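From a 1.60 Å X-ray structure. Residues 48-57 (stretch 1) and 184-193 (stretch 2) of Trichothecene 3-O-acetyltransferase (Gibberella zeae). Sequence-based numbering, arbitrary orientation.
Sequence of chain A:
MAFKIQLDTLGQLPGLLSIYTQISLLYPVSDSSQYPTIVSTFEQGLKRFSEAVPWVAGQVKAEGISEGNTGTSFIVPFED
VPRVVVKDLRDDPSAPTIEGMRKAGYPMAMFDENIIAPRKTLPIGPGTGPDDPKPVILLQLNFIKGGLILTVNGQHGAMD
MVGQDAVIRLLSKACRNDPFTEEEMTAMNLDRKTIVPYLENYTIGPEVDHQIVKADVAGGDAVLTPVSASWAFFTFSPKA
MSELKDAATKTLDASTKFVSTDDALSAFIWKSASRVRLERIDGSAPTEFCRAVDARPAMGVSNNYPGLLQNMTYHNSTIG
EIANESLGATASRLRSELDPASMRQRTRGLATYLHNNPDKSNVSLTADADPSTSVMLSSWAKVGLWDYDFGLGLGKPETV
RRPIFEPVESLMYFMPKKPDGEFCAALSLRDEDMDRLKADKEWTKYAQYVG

Stretch 1 48-57: RFSEAVPWVA
Stretch 2 184-193: EMTAMNLDRK

Stretch 1 is the end of a helix (48-52), a break at Val53 (phi/psi -134/81) and a 3-10 segment (54-57); Val53 N still donates a hydrogen bond to Phe49 O (2.8 Å). Stretch 2 enters in a helix already under way at Glu184, passes through a type I turn from Ala187 to Leu190 and runs on extended through Leu190 and Asp191 (psi near 135°). The backbones come closest at Val53 and Met188, CA to CA 7.7 Å. Met185 (m, m, m) starts sideways but bends its end inward, placing SD 4.0 Å from Val53 CG2 and CE 3.7 Å from Ala52 O. Met188 (m, m, m) is the hub. Met188 CE lies 3.7 Å from Phe49 CZ, at the ring edge (Phe49 chi1 t), 3.7 Å from Trp55 CZ2, and 4.0 Å from both Val53 CG1 and Val56 CG1, so one methyl gathers four apolar side chains. Its carbonyl accepts the one cross-stretch hydrogen bond, Trp55 NE1 to Met188 O, 2.9 Å and 141° at the hydrogen, Met188 O lying at the edge of the indole (chi1 p, chi2 -105°), near its plane. Asn189 (chi1 m) flanks that same edge. Arg192 (m, t, t, chi4 -164°) has its CA-to-CB bond toward stretch 1 and brings the NH2 edge of its guanidinium over one Trp55 face: Arg192 CZ is 4.9 Å from the Trp55 six-membered ring centroid, 19° off the normal, a cation-pi contact, with Arg192 NH2 3.3 Å from Trp55 CH2.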

# COMPACT_ATOMS: atom_id res chain seq x y z
N ARG A 48 -21.80 0.91 14.76
CA ARG A 48 -21.27 1.87 15.74
C ARG A 48 -20.29 2.86 15.14
O ARG A 48 -20.33 4.06 15.43
CB ARG A 48 -20.60 1.13 16.90
CG ARG A 48 -21.58 0.54 17.86
CD ARG A 48 -20.90 0.27 19.18
NE ARG A 48 -20.18 -0.98 19.10
CZ ARG A 48 -20.69 -2.15 19.46
NH1 ARG A 48 -19.95 -3.25 19.35
NH2 ARG A 48 -21.92 -2.22 19.95
N PHE A 49 -19.40 2.35 14.29
CA PHE A 49 -18.40 3.19 13.65
C PHE A 49 -19.08 4.23 12.76
O PHE A 49 -18.74 5.43 12.81
CB PHE A 49 -17.44 2.29 12.86
CG PHE A 49 -16.18 2.97 12.37
CD1 PHE A 49 -15.33 2.30 11.49
CD2 PHE A 49 -15.83 4.25 12.79
CE1 PHE A 49 -14.16 2.89 11.02
CE2 PHE A 49 -14.65 4.86 12.32
CZ PHE A 49 -13.81 4.16 11.45
N SER A 50 -20.05 3.79 11.96
CA SER A 50 -20.80 4.67 11.05
C SER A 50 -21.57 5.74 11.80
O SER A 50 -21.69 6.88 11.35
CB SER A 50 -21.78 3.85 10.20
OG SER A 50 -21.09 2.88 9.45
N GLU A 51 -22.11 5.37 12.96
CA GLU A 51 -22.83 6.33 13.78
C GLU A 51 -21.89 7.41 14.30
O GLU A 51 -22.22 8.60 14.28
CB GLU A 51 -23.57 5.62 14.92
CG GLU A 51 -24.74 4.79 14.43
CD GLU A 51 -25.33 3.87 15.48
OE1 GLU A 51 -24.62 3.51 16.44
OE2 GLU A 51 -26.52 3.50 15.33
N ALA A 52 -20.69 6.99 14.73
CA ALA A 52 -19.67 7.90 15.24
C ALA A 52 -19.05 8.79 14.14
O ALA A 52 -18.85 9.99 14.34
CB ALA A 52 -18.59 7.12 15.97
N VAL A 53 -18.74 8.18 12.99
CA VAL A 53 -18.08 8.86 11.87
C VAL A 53 -18.81 8.49 10.59
O VAL A 53 -18.40 7.57 9.86
CB VAL A 53 -16.57 8.49 11.80
CG1 VAL A 53 -15.86 9.29 10.71
CG2 VAL A 53 -15.89 8.72 13.16
N PRO A 54 -19.95 9.17 10.32
CA PRO A 54 -20.80 8.84 9.17
C PRO A 54 -20.08 8.70 7.82
O PRO A 54 -20.48 7.85 7.01
CB PRO A 54 -21.83 9.96 9.17
CG PRO A 54 -21.97 10.30 10.64
CD PRO A 54 -20.54 10.24 11.14
N TRP A 55 -19.03 9.49 7.57
CA TRP A 55 -18.42 9.47 6.24
C TRP A 55 -17.78 8.14 5.85
O TRP A 55 -17.60 7.88 4.66
CB TRP A 55 -17.47 10.66 6.00
CG TRP A 55 -16.23 10.67 6.85
CD1 TRP A 55 -15.97 11.48 7.93
CD2 TRP A 55 -15.05 9.87 6.65
NE1 TRP A 55 -14.70 11.22 8.42
CE2 TRP A 55 -14.12 10.24 7.66
CE3 TRP A 55 -14.69 8.88 5.72
CZ2 TRP A 55 -12.86 9.64 7.77
CZ3 TRP A 55 -13.43 8.28 5.83
CH2 TRP A 55 -12.53 8.66 6.86
N VAL A 56 -17.46 7.30 6.84
CA VAL A 56 -16.84 6.00 6.50
C VAL A 56 -17.78 5.11 5.66
O VAL A 56 -17.33 4.21 4.96
CB VAL A 56 -16.32 5.21 7.75
CG1 VAL A 56 -15.29 6.05 8.53
CG2 VAL A 56 -17.47 4.76 8.67
N ALA A 57 -19.09 5.37 5.75
CA ALA A 57 -20.09 4.64 4.98
C ALA A 57 -20.38 5.29 3.62
O ALA A 57 -21.28 4.86 2.89
CB ALA A 57 -21.40 4.50 5.79
N GLU A 184 -8.49 10.97 18.27
CA GLU A 184 -8.90 10.10 17.16
C GLU A 184 -10.05 10.73 16.39
O GLU A 184 -10.01 10.81 15.16
CB GLU A 184 -9.27 8.69 17.65
CG GLU A 184 -8.05 7.87 18.00
CD GLU A 184 -8.32 6.67 18.90
OE1 GLU A 184 -9.44 6.50 19.43
OE2 GLU A 184 -7.37 5.90 19.08
N MET A 185 -11.05 11.20 17.13
CA MET A 185 -12.21 11.85 16.52
C MET A 185 -11.82 13.13 15.76
O MET A 185 -12.36 13.41 14.68
CB MET A 185 -13.28 12.13 17.58
CG MET A 185 -13.97 10.87 18.08
SD MET A 185 -15.03 10.09 16.83
CE MET A 185 -16.39 11.27 16.76
N THR A 186 -10.87 13.88 16.31
CA THR A 186 -10.36 15.07 15.65
C THR A 186 -9.65 14.72 14.34
O THR A 186 -9.94 15.30 13.29
CB THR A 186 -9.44 15.86 16.58
OG1 THR A 186 -10.22 16.40 17.65
CG2 THR A 186 -8.75 17.00 15.84
N ALA A 187 -8.73 13.75 14.42
CA ALA A 187 -7.97 13.31 13.24
C ALA A 187 -8.88 12.81 12.11
O ALA A 187 -8.66 13.12 10.94
CB ALA A 187 -6.94 12.25 13.63
N MET A 188 -9.93 12.08 12.50
CA MET A 188 -10.90 11.52 11.55
C MET A 188 -11.74 12.59 10.85
O MET A 188 -12.46 12.29 9.88
CB MET A 188 -11.82 10.53 12.27
CG MET A 188 -11.18 9.21 12.62
SD MET A 188 -10.74 8.23 11.16
CE MET A 188 -12.30 7.50 10.71
N ASN A 189 -11.65 13.83 11.32
CA ASN A 189 -12.52 14.89 10.84
C ASN A 189 -11.78 16.16 10.40
O ASN A 189 -12.41 17.18 10.08
CB ASN A 189 -13.61 15.18 11.87
CG ASN A 189 -14.61 14.04 11.97
OD1 ASN A 189 -14.65 13.31 12.97
ND2 ASN A 189 -15.39 13.85 10.91
N LEU A 190 -10.45 16.09 10.34
CA LEU A 190 -9.68 17.20 9.79
C LEU A 190 -10.12 17.49 8.36
O LEU A 190 -10.36 16.57 7.58
CB LEU A 190 -8.18 16.88 9.82
CG LEU A 190 -7.51 16.74 11.19
CD1 LEU A 190 -6.10 16.23 10.99
CD2 LEU A 190 -7.53 18.06 11.96
N ASP A 191 -10.23 18.77 8.03
CA ASP A 191 -10.50 19.16 6.65
C ASP A 191 -9.33 18.72 5.77
O ASP A 191 -8.16 18.93 6.11
CB ASP A 191 -10.72 20.66 6.55
CG ASP A 191 -11.44 21.06 5.28
OD1 ASP A 191 -12.33 20.31 4.81
OD2 ASP A 191 -11.11 22.13 4.73
N ARG A 192 -9.65 18.12 4.63
CA ARG A 192 -8.63 17.53 3.76
C ARG A 192 -8.09 18.53 2.75
O ARG A 192 -6.91 18.52 2.45
CB ARG A 192 -9.16 16.31 3.01
CG ARG A 192 -9.89 15.32 3.90
CD ARG A 192 -10.05 13.99 3.20
NE ARG A 192 -10.65 13.00 4.09
CZ ARG A 192 -10.64 11.69 3.87
NH1 ARG A 192 -10.06 11.21 2.77
NH2 ARG A 192 -11.20 10.86 4.74
N LYS A 193 -8.97 19.37 2.20
CA LYS A 193 -8.58 20.21 1.06
C LYS A 193 -7.55 21.28 1.41
O LYS A 193 -6.94 21.87 0.52
CB LYS A 193 -9.80 20.83 0.37
CG LYS A 193 -10.53 21.89 1.18
CD LYS A 193 -11.79 22.41 0.46
CE LYS A 193 -11.46 23.33 -0.71
NZ LYS A 193 -12.70 23.80 -1.42